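PDB 5C5V: acidocalcisomal pyrophosphatase from Trypanosoma brucei brucei, which probably hydrolyses inorganic pyrophosphate to phosphate with the help of magnesium ions, and carries an EF-hand region beside its pyrophosphatase domain. Local coordinates for residues R38-G43 and R76-S81. Sequence-based numbering, arbitrary orientation.
Sequences RNMSDG and RTKCFS
Met40 touches Cys79 through its terminal methyl and Lys78 through that methyl and, more loosely, CG, and the three residues illustrate how a flexible thioether lets a loop pack against a helix without any hydrogen bond between the two. Met40 CE comes closest to Cys79, lying 3.4 Å from Cys79 CB, and it also meets the thiol, with Met40 CE 4.0 Å from Cys79 SG. The reach comes from an almost fully stretched chain: beyond CG both torsions are near 180° (chi2 -179°), which carries the methyl across from the loop backbone. Lys78, extended in the same way, crosses the methionine at about a right angle and touches it with its aliphatic CE; Lys78 CE is 4.0 Å from Met40 CE and 4.2 Å from Met40 CG. Its ammonium group continues past the methionine to a salt bridge with Asp44. Further along the loop, Ser41 OG accepts a hydrogen bond from Gly43 N (2.8 Å), forming an ST turn that leads into helix 43-53. Apolar packing thus joins the loop between helices 26-36 and 43-53 to helix 73-87, within the N-terminal helical part of the chain, probably the EF-hand region, and away from the magnesium-binding site. Met40 also packs on Val45 and Met48 of helix 43-53, while Cys79 rests on Trp68 of helix 61-69.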
# COMPACT_ATOMS: atom_id res chain seq x y z
N ARG A 38 53.05 -2.22 -11.03
CA ARG A 38 53.32 -1.98 -9.62
C ARG A 38 54.10 -3.11 -8.94
O ARG A 38 54.86 -2.87 -8.01
CB ARG A 38 51.99 -1.75 -8.89
CG ARG A 38 52.12 -1.19 -7.48
CD ARG A 38 50.75 -0.92 -6.84
NE ARG A 38 50.03 0.16 -7.51
CZ ARG A 38 50.02 1.43 -7.09
NH1 ARG A 38 50.67 1.77 -5.98
NH2 ARG A 38 49.34 2.35 -7.76
N ASN A 39 53.96 -4.34 -9.42
CA ASN A 39 54.71 -5.42 -8.82
C ASN A 39 55.84 -5.82 -9.74
O ASN A 39 56.23 -6.98 -9.78
CB ASN A 39 53.80 -6.59 -8.52
CG ASN A 39 52.81 -6.27 -7.42
OD1 ASN A 39 51.59 -6.27 -7.63
ND2 ASN A 39 53.34 -5.97 -6.23
N MET A 40 56.33 -4.84 -10.50
CA MET A 40 57.42 -5.03 -11.44
C MET A 40 58.42 -3.90 -11.25
O MET A 40 58.21 -3.00 -10.43
CB MET A 40 56.91 -5.01 -12.88
CG MET A 40 55.66 -5.85 -13.13
SD MET A 40 55.18 -5.79 -14.87
CE MET A 40 53.71 -6.82 -14.87
N SER A 41 59.50 -3.96 -12.01
CA SER A 41 60.51 -2.91 -12.00
C SER A 41 60.29 -1.99 -13.18
O SER A 41 59.54 -1.01 -13.15
CB SER A 41 61.91 -3.50 -12.09
OG SER A 41 62.11 -4.04 -13.39
N ASP A 42 60.98 -2.38 -14.25
CA ASP A 42 60.97 -1.72 -15.54
C ASP A 42 61.37 -2.74 -16.61
O ASP A 42 61.05 -2.54 -17.78
CB ASP A 42 61.90 -0.51 -15.53
CG ASP A 42 61.23 0.71 -14.91
OD1 ASP A 42 59.99 0.82 -14.99
OD2 ASP A 42 61.94 1.50 -14.23
N GLY A 43 62.07 -3.80 -16.20
CA GLY A 43 62.42 -4.90 -17.10
C GLY A 43 61.21 -5.50 -17.80
O GLY A 43 61.15 -5.54 -19.03
N ARG A 76 52.28 -12.81 -16.88
CA ARG A 76 50.99 -12.18 -16.69
C ARG A 76 50.51 -12.41 -15.28
O ARG A 76 50.16 -11.46 -14.56
CB ARG A 76 49.97 -12.74 -17.68
CG ARG A 76 49.75 -11.96 -18.96
CD ARG A 76 49.39 -12.94 -20.07
NE ARG A 76 48.20 -13.73 -19.77
CZ ARG A 76 47.89 -14.86 -20.42
NH1 ARG A 76 48.70 -15.30 -21.38
NH2 ARG A 76 46.80 -15.56 -20.10
N THR A 77 50.51 -13.69 -14.89
CA THR A 77 49.91 -14.13 -13.63
C THR A 77 50.57 -13.46 -12.41
O THR A 77 49.95 -13.38 -11.34
CB THR A 77 49.92 -15.67 -13.49
OG1 THR A 77 49.14 -16.24 -14.55
CG2 THR A 77 49.28 -16.09 -12.16
N LYS A 78 51.83 -13.02 -12.52
CA LYS A 78 52.45 -12.38 -11.36
C LYS A 78 51.73 -11.07 -11.02
O LYS A 78 51.33 -10.86 -9.87
CB LYS A 78 53.92 -12.08 -11.58
CG LYS A 78 54.21 -11.02 -12.64
CD LYS A 78 55.71 -10.93 -12.88
CE LYS A 78 56.05 -9.93 -13.97
NZ LYS A 78 57.53 -9.85 -14.18
N CYS A 79 51.51 -10.20 -12.02
CA CYS A 79 50.88 -8.92 -11.75
C CYS A 79 49.38 -9.16 -11.61
O CYS A 79 48.70 -8.45 -10.88
CB CYS A 79 51.16 -7.88 -12.85
SG CYS A 79 49.92 -7.85 -14.19
N PHE A 80 48.88 -10.18 -12.30
CA PHE A 80 47.46 -10.50 -12.29
C PHE A 80 46.95 -10.83 -10.89
O PHE A 80 45.75 -10.74 -10.62
CB PHE A 80 47.15 -11.67 -13.22
CG PHE A 80 45.70 -12.06 -13.24
CD1 PHE A 80 44.77 -11.32 -13.96
CD2 PHE A 80 45.24 -13.13 -12.48
CE1 PHE A 80 43.42 -11.66 -13.97
CE2 PHE A 80 43.89 -13.48 -12.48
CZ PHE A 80 42.98 -12.74 -13.23
N SER A 81 47.84 -11.24 -10.00
CA SER A 81 47.41 -11.53 -8.64
C SER A 81 46.91 -10.24 -7.99
O SER A 81 45.96 -10.27 -7.21
CB SER A 81 48.54 -12.15 -7.83
OG SER A 81 48.09 -12.40 -6.51